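Local coordinates for putative ABC-transporter ATP-binding protein (Alicyclobacillus acidocaldarius, PDB 1Z47) that probably binds and hydrolyses ATP as the ATPase subunit of a putative ABC-type sulfate transporter, at residues 131-136 / 189-194; 154-159 / 167-172; 315-320 / 341-346. All blocks are in the same frame, centred on the assembly; numbering follows the deposited sequence.

Interaction 1 (131-136 / 189-194); sequences RFMRLE and RQVHDE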
loop_
_atom_site.group_PDB
_atom_site.type_symbol
_atom_site.label_atom_id
_atom_site.label_comp_id
_atom_site.label_asym_id
_atom_site.label_seq_id
_atom_site.Cartn_x
_atom_site.Cartn_y
_atom_site.Cartn_z
ATOM N N ARG B 131 -20.488 -20.523 -8.851
ATOM C CA ARG B 131 -19.549 -21.564 -8.473
ATOM C C ARG B 131 -18.140 -21.138 -8.837
ATOM O O ARG B 131 -17.204 -21.358 -8.065
ATOM C CB ARG B 131 -19.894 -22.894 -9.150
ATOM C CG ARG B 131 -21.077 -23.595 -8.493
ATOM C CD ARG B 131 -21.688 -24.653 -9.401
ATOM N NE ARG B 131 -21.920 -24.137 -10.751
ATOM C CZ ARG B 131 -22.805 -24.643 -11.605
ATOM N NH1 ARG B 131 -23.557 -25.678 -11.251
ATOM N NH2 ARG B 131 -22.925 -24.123 -12.820
ATOM N N PHE B 132 -17.971 -20.512 -9.996
ATOM C CA PHE B 132 -16.627 -20.092 -10.360
ATOM C C PHE B 132 -16.061 -19.159 -9.301
ATOM O O PHE B 132 -14.911 -19.295 -8.899
ATOM C CB PHE B 132 -16.597 -19.372 -11.706
ATOM C CG PHE B 132 -15.246 -18.816 -12.045
ATOM C CD1 PHE B 132 -14.142 -19.666 -12.162
ATOM C CD2 PHE B 132 -15.059 -17.441 -12.198
ATOM C CE1 PHE B 132 -12.865 -19.152 -12.423
ATOM C CE2 PHE B 132 -13.785 -16.918 -12.458
ATOM C CZ PHE B 132 -12.689 -17.774 -12.571
ATOM N N MET B 133 -16.875 -18.216 -8.845
ATOM C CA MET B 133 -16.408 -17.275 -7.844
ATOM C C MET B 133 -16.572 -17.630 -6.372
ATOM O O MET B 133 -16.482 -16.767 -5.506
ATOM C CB MET B 133 -16.968 -15.895 -8.157
ATOM C CG MET B 133 -16.143 -15.272 -9.288
ATOM S SD MET B 133 -16.886 -13.936 -10.157
ATOM C CE MET B 133 -16.593 -12.611 -9.045
ATOM N N ARG B 134 -16.774 -18.909 -6.091
ATOM C CA ARG B 134 -16.890 -19.368 -4.718
ATOM C C ARG B 134 -17.979 -18.629 -3.944
ATOM O O ARG B 134 -17.767 -18.229 -2.799
ATOM C CB ARG B 134 -15.541 -19.177 -4.016
ATOM C CG ARG B 134 -14.368 -19.846 -4.718
ATOM C CD ARG B 134 -14.354 -21.359 -4.491
ATOM N NE ARG B 134 -13.914 -21.716 -3.139
ATOM C CZ ARG B 134 -13.822 -22.965 -2.680
ATOM N NH1 ARG B 134 -14.142 -23.994 -3.461
ATOM N NH2 ARG B 134 -13.407 -23.189 -1.439
ATOM N N LEU B 135 -19.129 -18.431 -4.578
ATOM C CA LEU B 135 -20.262 -17.759 -3.944
ATOM C C LEU B 135 -21.494 -18.647 -3.924
ATOM O O LEU B 135 -22.611 -18.148 -3.745
ATOM C CB LEU B 135 -20.641 -16.478 -4.686
ATOM C CG LEU B 135 -19.740 -15.253 -4.627
ATOM C CD1 LEU B 135 -20.151 -14.292 -5.733
ATOM C CD2 LEU B 135 -19.854 -14.610 -3.245
ATOM N N GLU B 136 -21.313 -19.947 -4.135
ATOM C CA GLU B 136 -22.470 -20.847 -4.131
ATOM C C GLU B 136 -23.083 -20.912 -2.720
ATOM O O GLU B 136 -24.304 -20.803 -2.554
ATOM C CB GLU B 136 -22.060 -22.253 -4.603
ATOM C CG GLU B 136 -21.031 -22.926 -3.701
ATOM C CD GLU B 136 -19.791 -22.066 -3.491
ATOM O OE1 GLU B 136 -19.002 -21.914 -4.455
ATOM O OE2 GLU B 136 -19.623 -21.532 -2.364
ATOM N N ARG B 189 -7.434 -10.826 -10.799
ATOM C CA ARG B 189 -6.491 -11.267 -11.829
ATOM C C ARG B 189 -6.818 -12.701 -12.261
ATOM O O ARG B 189 -6.905 -12.987 -13.448
ATOM C CB ARG B 189 -5.035 -11.197 -11.326
ATOM C CG ARG B 189 -3.973 -11.576 -12.387
ATOM C CD ARG B 189 -3.810 -10.552 -13.528
ATOM N NE ARG B 189 -3.533 -11.236 -14.800
ATOM C CZ ARG B 189 -2.840 -10.745 -15.825
ATOM N NH1 ARG B 189 -2.305 -9.535 -15.778
ATOM N NH2 ARG B 189 -2.695 -11.474 -16.920
ATOM N N GLN B 190 -7.015 -13.602 -11.306
ATOM C CA GLN B 190 -7.334 -14.991 -11.663
ATOM C C GLN B 190 -8.631 -15.051 -12.485
ATOM O O GLN B 190 -8.733 -15.791 -13.474
ATOM C CB GLN B 190 -7.449 -15.865 -10.400
ATOM C CG GLN B 190 -8.126 -17.205 -10.646
ATOM C CD GLN B 190 -8.198 -18.076 -9.404
ATOM O OE1 GLN B 190 -7.202 -18.687 -9.004
ATOM N NE2 GLN B 190 -9.379 -18.135 -8.783
ATOM N N VAL B 191 -9.617 -14.257 -12.090
ATOM C CA VAL B 191 -10.871 -14.240 -12.821
ATOM C C VAL B 191 -10.609 -13.742 -14.255
ATOM O O VAL B 191 -11.018 -14.382 -15.228
ATOM C CB VAL B 191 -11.904 -13.367 -12.097
ATOM C CG1 VAL B 191 -13.080 -13.064 -13.011
ATOM C CG2 VAL B 191 -12.404 -14.103 -10.848
ATOM N N HIS B 192 -9.908 -12.615 -14.383
ATOM C CA HIS B 192 -9.586 -12.065 -15.696
ATOM C C HIS B 192 -8.946 -13.100 -16.627
ATOM O O HIS B 192 -9.327 -13.230 -17.782
ATOM C CB HIS B 192 -8.615 -10.891 -15.563
ATOM C CG HIS B 192 -8.042 -10.440 -16.869
ATOM N ND1 HIS B 192 -8.671 -9.519 -17.680
ATOM C CD2 HIS B 192 -6.898 -10.791 -17.505
ATOM C CE1 HIS B 192 -7.935 -9.317 -18.762
ATOM N NE2 HIS B 192 -6.856 -10.076 -18.682
ATOM N N ASP B 193 -7.950 -13.807 -16.125
ATOM C CA ASP B 193 -7.271 -14.784 -16.936
ATOM C C ASP B 193 -8.219 -15.885 -17.336
ATOM O O ASP B 193 -8.075 -16.484 -18.403
ATOM C CB ASP B 193 -6.068 -15.336 -16.177
ATOM C CG ASP B 193 -4.976 -14.296 -16.023
ATOM O OD1 ASP B 193 -4.041 -14.489 -15.216
ATOM O OD2 ASP B 193 -5.069 -13.276 -16.729
ATOM N N GLU B 194 -9.205 -16.136 -16.488
ATOM C CA GLU B 194 -10.172 -17.180 -16.778
ATOM C C GLU B 194 -11.185 -16.744 -17.827
ATOM O O GLU B 194 -11.354 -17.416 -18.839
ATOM C CB GLU B 194 -10.911 -17.591 -15.507
ATOM C CG GLU B 194 -11.857 -18.748 -15.739
ATOM C CD GLU B 194 -11.111 -19.998 -16.153
ATOM O OE1 GLU B 194 -11.745 -20.928 -16.703
ATOM O OE2 GLU B 194 -9.883 -20.046 -15.921
#

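Interaction 2 (154-159 / 167-172); sequences VALARA and LLFDEP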
loop_
_atom_site.group_PDB
_atom_site.type_symbol
_atom_site.label_atom_id
_atom_site.label_comp_id
_atom_site.label_asym_id
_atom_site.label_seq_id
_atom_site.Cartn_x
_atom_site.Cartn_y
_atom_site.Cartn_z
ATOM N N VAL B 154 -19.350 -10.582 -5.505
ATOM C CA VAL B 154 -20.697 -10.556 -6.069
ATOM C C VAL B 154 -20.819 -9.459 -7.130
ATOM O O VAL B 154 -21.444 -9.653 -8.164
ATOM C CB VAL B 154 -21.789 -10.357 -4.957
ATOM C CG1 VAL B 154 -23.177 -10.282 -5.582
ATOM C CG2 VAL B 154 -21.745 -11.516 -3.957
ATOM N N ALA B 155 -20.200 -8.311 -6.878
ATOM C CA ALA B 155 -20.243 -7.198 -7.820
ATOM C C ALA B 155 -19.552 -7.596 -9.130
ATOM O O ALA B 155 -20.019 -7.269 -10.225
ATOM C CB ALA B 155 -19.555 -5.942 -7.188
ATOM N N LEU B 156 -18.437 -8.303 -9.030
ATOM C CA LEU B 156 -17.741 -8.738 -10.237
ATOM C C LEU B 156 -18.616 -9.758 -10.988
ATOM O O LEU B 156 -18.644 -9.771 -12.228
ATOM C CB LEU B 156 -16.373 -9.350 -9.891
ATOM C CG LEU B 156 -15.522 -9.906 -11.045
ATOM C CD1 LEU B 156 -15.288 -8.828 -12.105
ATOM C CD2 LEU B 156 -14.185 -10.405 -10.497
ATOM N N ALA B 157 -19.353 -10.593 -10.252
ATOM C CA ALA B 157 -20.228 -11.586 -10.898
ATOM C C ALA B 157 -21.368 -10.898 -11.680
ATOM O O ALA B 157 -21.669 -11.276 -12.823
ATOM C CB ALA B 157 -20.796 -12.563 -9.840
ATOM N N ARG B 158 -21.993 -9.897 -11.060
ATOM C CA ARG B 158 -23.073 -9.114 -11.676
ATOM C C ARG B 158 -22.589 -8.452 -12.957
ATOM O O ARG B 158 -23.267 -8.492 -13.976
ATOM C CB ARG B 158 -23.564 -8.008 -10.725
ATOM C CG ARG B 158 -24.561 -7.026 -11.336
ATOM C CD ARG B 158 -25.150 -6.076 -10.286
ATOM N NE ARG B 158 -24.120 -5.235 -9.672
ATOM C CZ ARG B 158 -24.328 -4.371 -8.678
ATOM N NH1 ARG B 158 -23.314 -3.656 -8.197
ATOM N NH2 ARG B 158 -25.538 -4.220 -8.151
ATOM N N ALA B 159 -21.415 -7.833 -12.894
ATOM C CA ALA B 159 -20.846 -7.152 -14.056
ATOM C C ALA B 159 -20.565 -8.118 -15.196
ATOM O O ALA B 159 -20.768 -7.774 -16.356
ATOM C CB ALA B 159 -19.541 -6.412 -13.664
ATOM N N LEU B 167 -14.204 -4.872 -19.275
ATOM C CA LEU B 167 -14.440 -4.835 -17.845
ATOM C C LEU B 167 -13.680 -3.602 -17.300
ATOM O O LEU B 167 -12.466 -3.484 -17.514
ATOM C CB LEU B 167 -13.901 -6.133 -17.246
ATOM C CG LEU B 167 -14.525 -6.717 -15.978
ATOM C CD1 LEU B 167 -16.020 -6.955 -16.184
ATOM C CD2 LEU B 167 -13.820 -8.033 -15.647
ATOM N N LEU B 168 -14.400 -2.690 -16.650
ATOM C CA LEU B 168 -13.804 -1.475 -16.079
ATOM C C LEU B 168 -13.851 -1.418 -14.543
ATOM O O LEU B 168 -14.928 -1.529 -13.940
ATOM C CB LEU B 168 -14.517 -0.249 -16.637
ATOM C CG LEU B 168 -14.592 -0.204 -18.170
ATOM C CD1 LEU B 168 -15.330 1.050 -18.606
ATOM C CD2 LEU B 168 -13.179 -0.251 -18.747
ATOM N N PHE B 169 -12.698 -1.197 -13.903
ATOM C CA PHE B 169 -12.661 -1.118 -12.430
ATOM C C PHE B 169 -12.286 0.290 -11.979
ATOM O O PHE B 169 -11.242 0.796 -12.373
ATOM C CB PHE B 169 -11.628 -2.102 -11.863
ATOM C CG PHE B 169 -11.928 -3.540 -12.159
ATOM C CD1 PHE B 169 -11.660 -4.078 -13.413
ATOM C CD2 PHE B 169 -12.504 -4.354 -11.188
ATOM C CE1 PHE B 169 -11.960 -5.406 -13.698
ATOM C CE2 PHE B 169 -12.813 -5.686 -11.456
ATOM C CZ PHE B 169 -12.541 -6.213 -12.714
ATOM N N ASP B 170 -13.129 0.937 -11.182
ATOM C CA ASP B 170 -12.783 2.269 -10.695
ATOM C C ASP B 170 -12.471 2.232 -9.194
ATOM O O ASP B 170 -13.341 2.549 -8.376
ATOM C CB ASP B 170 -13.917 3.255 -10.949
ATOM C CG ASP B 170 -13.491 4.707 -10.747
ATOM O OD1 ASP B 170 -14.375 5.587 -10.815
ATOM O OD2 ASP B 170 -12.280 4.982 -10.531
ATOM N N GLU B 171 -11.241 1.830 -8.850
ATOM C CA GLU B 171 -10.772 1.752 -7.458
ATOM C C GLU B 171 -11.851 1.178 -6.546
ATOM O O GLU B 171 -12.111 1.706 -5.459
ATOM C CB GLU B 171 -10.380 3.148 -6.949
ATOM C CG GLU B 171 -11.567 4.097 -6.819
ATOM C CD GLU B 171 -11.240 5.397 -6.100
ATOM O OE1 GLU B 171 -10.828 5.349 -4.912
ATOM O OE2 GLU B 171 -11.409 6.468 -6.729
ATOM N N PRO B 172 -12.493 0.076 -6.973
ATOM C CA PRO B 172 -13.553 -0.541 -6.167
ATOM C C PRO B 172 -13.123 -1.043 -4.782
ATOM O O PRO B 172 -13.962 -1.290 -3.917
ATOM C CB PRO B 172 -14.040 -1.680 -7.063
ATOM C CG PRO B 172 -12.770 -2.092 -7.773
ATOM C CD PRO B 172 -12.183 -0.750 -8.156
#

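Interaction 3 (315-320 / 341-346); sequences CWIRTK and AWVHMN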
loop_
_atom_site.group_PDB
_atom_site.type_symbol
_atom_site.label_atom_id
_atom_site.label_comp_id
_atom_site.label_asym_id
_atom_site.label_seq_id
_atom_site.Cartn_x
_atom_site.Cartn_y
_atom_site.Cartn_z
ATOM N N CYS B 315 17.429 1.525 5.160
ATOM C CA CYS B 315 18.372 2.358 5.873
ATOM C C CYS B 315 18.403 3.793 5.333
ATOM O O CYS B 315 18.660 4.017 4.151
ATOM C CB CYS B 315 19.765 1.731 5.789
ATOM S SG CYS B 315 20.989 2.554 6.846
ATOM N N TRP B 316 18.113 4.754 6.202
ATOM C CA TRP B 316 18.159 6.161 5.822
ATOM C C TRP B 316 19.484 6.767 6.304
ATOM O O TRP B 316 19.861 6.614 7.470
ATOM C CB TRP B 316 16.981 6.923 6.437
ATOM C CG TRP B 316 15.667 6.587 5.758
ATOM C CD1 TRP B 316 15.142 7.173 4.634
ATOM C CD2 TRP B 316 14.774 5.522 6.109
ATOM N NE1 TRP B 316 13.978 6.533 4.262
ATOM C CE2 TRP B 316 13.730 5.514 5.150
ATOM C CE3 TRP B 316 14.759 4.565 7.135
ATOM C CZ2 TRP B 316 12.677 4.588 5.192
ATOM C CZ3 TRP B 316 13.710 3.639 7.177
ATOM C CH2 TRP B 316 12.686 3.662 6.205
ATOM N N ILE B 317 20.179 7.436 5.392
ATOM C CA ILE B 317 21.462 8.088 5.697
ATOM C C ILE B 317 21.493 9.544 5.203
ATOM O O ILE B 317 20.850 9.892 4.203
ATOM C CB ILE B 317 22.630 7.331 5.042
ATOM C CG1 ILE B 317 22.423 7.288 3.532
ATOM C CG2 ILE B 317 22.726 5.911 5.634
ATOM C CD1 ILE B 317 23.550 6.657 2.746
ATOM N N ARG B 318 22.237 10.389 5.918
ATOM C CA ARG B 318 22.366 11.811 5.574
ATOM C C ARG B 318 23.788 12.101 5.143
ATOM O O ARG B 318 24.727 11.902 5.914
ATOM C CB ARG B 318 22.055 12.689 6.777
ATOM C CG ARG B 318 22.154 14.196 6.497
ATOM C CD ARG B 318 22.131 14.974 7.804
ATOM N NE ARG B 318 21.099 14.448 8.692
ATOM C CZ ARG B 318 19.795 14.651 8.525
ATOM N NH1 ARG B 318 18.923 14.121 9.374
ATOM N NH2 ARG B 318 19.364 15.409 7.523
ATOM N N THR B 319 23.944 12.560 3.912
ATOM C CA THR B 319 25.260 12.895 3.384
ATOM C C THR B 319 25.794 14.158 4.035
ATOM O O THR B 319 25.094 14.840 4.788
ATOM C CB THR B 319 25.202 13.162 1.891
ATOM O OG1 THR B 319 24.442 14.357 1.650
ATOM C CG2 THR B 319 24.559 12.019 1.198
ATOM N N LYS B 320 27.045 14.468 3.727
ATOM C CA LYS B 320 27.704 15.664 4.245
ATOM C C LYS B 320 26.918 16.906 3.806
ATOM O O LYS B 320 26.736 17.845 4.583
ATOM C CB LYS B 320 29.136 15.730 3.702
ATOM C CG LYS B 320 29.215 15.898 2.179
ATOM C CD LYS B 320 28.550 14.736 1.446
ATOM C CE LYS B 320 28.299 15.060 -0.016
ATOM N NZ LYS B 320 27.827 13.852 -0.745
ATOM N N ALA B 341 26.238 5.975 13.078
ATOM C CA ALA B 341 27.329 5.333 12.346
ATOM C C ALA B 341 27.687 6.050 11.039
ATOM O O ALA B 341 26.802 6.525 10.323
ATOM C CB ALA B 341 26.960 3.888 12.052
ATOM N N TRP B 342 28.983 6.134 10.733
ATOM C CA TRP B 342 29.448 6.767 9.493
ATOM C C TRP B 342 29.623 5.726 8.393
ATOM O O TRP B 342 30.062 4.609 8.655
ATOM C CB TRP B 342 30.769 7.522 9.714
ATOM C CG TRP B 342 30.565 8.839 10.393
ATOM C CD1 TRP B 342 30.609 9.090 11.735
ATOM C CD2 TRP B 342 30.149 10.062 9.771
ATOM N NE1 TRP B 342 30.238 10.388 11.988
ATOM C CE2 TRP B 342 29.951 11.008 10.800
ATOM C CE3 TRP B 342 29.920 10.448 8.443
ATOM C CZ2 TRP B 342 29.531 12.319 10.543
ATOM C CZ3 TRP B 342 29.501 11.750 8.186
ATOM C CH2 TRP B 342 29.312 12.670 9.234
ATOM N N VAL B 343 29.282 6.095 7.159
ATOM C CA VAL B 343 29.373 5.163 6.037
ATOM C C VAL B 343 29.759 5.738 4.685
ATOM O O VAL B 343 29.640 6.941 4.433
ATOM C CB VAL B 343 28.038 4.406 5.812
ATOM C CG1 VAL B 343 27.735 3.501 6.998
ATOM C CG2 VAL B 343 26.902 5.412 5.588
ATOM N N HIS B 344 30.192 4.826 3.819
ATOM C CA HIS B 344 30.603 5.086 2.446
ATOM C C HIS B 344 29.486 4.509 1.593
ATOM O O HIS B 344 28.963 3.442 1.918
ATOM C CB HIS B 344 31.919 4.343 2.158
ATOM C CG HIS B 344 32.224 4.165 0.700
ATOM N ND1 HIS B 344 33.023 5.038 -0.008
ATOM C CD2 HIS B 344 31.851 3.206 -0.178
ATOM C CE1 HIS B 344 33.130 4.625 -1.259
ATOM N NE2 HIS B 344 32.427 3.515 -1.389
ATOM N N MET B 345 29.121 5.217 0.520
ATOM C CA MET B 345 28.065 4.798 -0.404
ATOM C C MET B 345 28.636 4.277 -1.707
ATOM O O MET B 345 29.697 4.707 -2.142
ATOM C CB MET B 345 27.143 5.968 -0.745
ATOM C CG MET B 345 26.244 6.425 0.373
ATOM S SD MET B 345 25.480 8.004 -0.067
ATOM C CE MET B 345 26.289 9.069 1.075
ATOM N N ASN B 346 27.898 3.378 -2.344
ATOM C CA ASN B 346 28.316 2.788 -3.601
ATOM C C ASN B 346 27.127 2.672 -4.544
ATOM O O ASN B 346 26.411 1.659 -4.538
ATOM C CB ASN B 346 28.878 1.395 -3.351
ATOM C CG ASN B 346 29.687 0.877 -4.514
ATOM O OD1 ASN B 346 29.387 1.143 -5.686
ATOM N ND2 ASN B 346 30.719 0.117 -4.197
#

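Interaction 1 (131-136 / 189-194)
Phe132, on the last turn of its helix, projects its ring against helix segment 189-194 and lies obliquely across Val191 and Glu194. Its CG is anti to the backbone N (chi1 175°), which carries the far end of the ring out to the neighbouring helix. At the start of that segment, Arg189 forms salt bridges with Asp193 one turn further on and with Asp214, on a part of the helix that does not meet 131-136. Val191 then meets the ring chiefly with its CG2, 3.5 Å from CE2 of Phe132. The same methyl faces the chain of Met133 more loosely, 4.2 Å from its CG. One turn later CB and CG of Glu194 meet the far end of the ring obliquely: CG of Glu194 is 3.4 Å from CZ of Phe132. The glutamate chain bends at chi2 (64°), and the carboxylate plane stands 35° from the ring. Without the ring, as with an alanine here, a gap is likely to open beside Val191 and the methylenes of Glu194 would lose their aromatic partner. Beyond Phe132 a Schellman motif, with Arg134 at positive phi, ends helix 119-132, and Arg153 hydrogen-bonds the carbonyl oxygens of Met133 and Arg134. Met133 and Val191 also both touch Leu156, so the end of helix 119-132 and helix 178-195 share helix 148-160 as a neighbour.

Interaction 2 (154-159 / 167-172)
Leu156 points a single methyl, CD1, at two side chains of the strand, Leu167 and Phe169, and this small apolar cluster carries most of the contact. CG of Leu156 is anti to the backbone N (chi1 178°), and chi2 of 56° turns CD1 to the sheet while CD2 takes the extended position. CD1 of Leu156 lies 3.9 Å from CD2 of Leu167, the two side chains crossing at about a right angle. The same methyl stands 3.8 Å from CZ of Phe169, approaching the ring obliquely near its far end. Phe169 reaches this point because its CG stays beside the backbone N, which tilts the ring back along the strand toward Leu167. Leu167 itself is forked between two partners: while CD2 meets Leu156, CD1 lies 4.4 Å from CB of Ala159, a looser contact one helical turn from the first. All four residues are buried, and Val92 of strand 89-93 adds to the cluster by touching Leu156, Ala159 and Phe169. The helix runs roughly antiparallel to the strand, with the short axes 147° apart and 10.4 Å from each other. Leu167 and the ring end of Phe169 thus meet a helix laid on the central sheet, as expected for the P-loop NTPase core of an ABC ATPase: by family sequence pattern the helix begins within the LSGGQ signature, and the strand, ending at Asp170 with Glu171 just beyond it, matches the Walker B motif.

Interaction 3 (315-320 / 341-346)
Strands 315-319 and 342-346 face each other at right angles (90° between their N-to-C directions), with axes 8.7 Å apart, and Ile317 and Val343 are the closest pair along the backbones, their CA atoms 8.4 Å from each other. Between the strands the contact is made by side chains alone. Ile317 and Met345 reach toward each other tip to tip, with CD1 of Ile317 3.6 Å from CG of Met345. CG1 of Ile317 occupies the crowded position between the backbone N and the carbonyl carbon (chi1 59°), leaving CG2 on another side to meet Val343, where CG2 of Ile317 is 4.2 Å from CG2 of Val343. Thus one isoleucine supplies a separate branch to each partner. The methionine is extended through chi2 and then bends at chi3 (-111°, away from the usual staggered values), which carries its SD past the isoleucine tip, 3.7 Å from CD1 of Ile317, and turns the terminal methyl toward Thr319. There CE of Met345 is packed tightly, 3.4 Å from CG2 of Thr319, the two side chains crossing at about a right angle. The hydroxyl of Thr319 is engaged elsewhere, with the backbone N of Glu323, while the methyl faces this buried layer. Ala301 on the intervening strand 301-308 touches both Ile317 and Met345. The right-angled crossing of two strands that both border strand 301-308 fits a strongly coiled antiparallel sheet, consistent with a small OB-like beta barrel in the C-terminal regulatory domain of this family.

Overall arrangement
Interactions 1 and 2 are neighbours in the nucleotide-binding part of the chain, their centres 12 Å apart. Interaction 2 falls within the stretch of chain that interaction 1 spans, and the two join directly on helix 148-160: CE of Met133 lies 3.4 Å from CB of Leu156, and CG1 of Val191 3.8 Å from CD2 of Leu156. A continuous apolar path thus runs from the end of helix 119-132 through this helix to strand 166-170 of the central sheet. Interaction 3 comes later in the chain, on the opposite side of its centre, about 47 Å from interaction 2 between centres, within a separate C-terminal beta region, consistent with a regulatory domain attached to the ATPase.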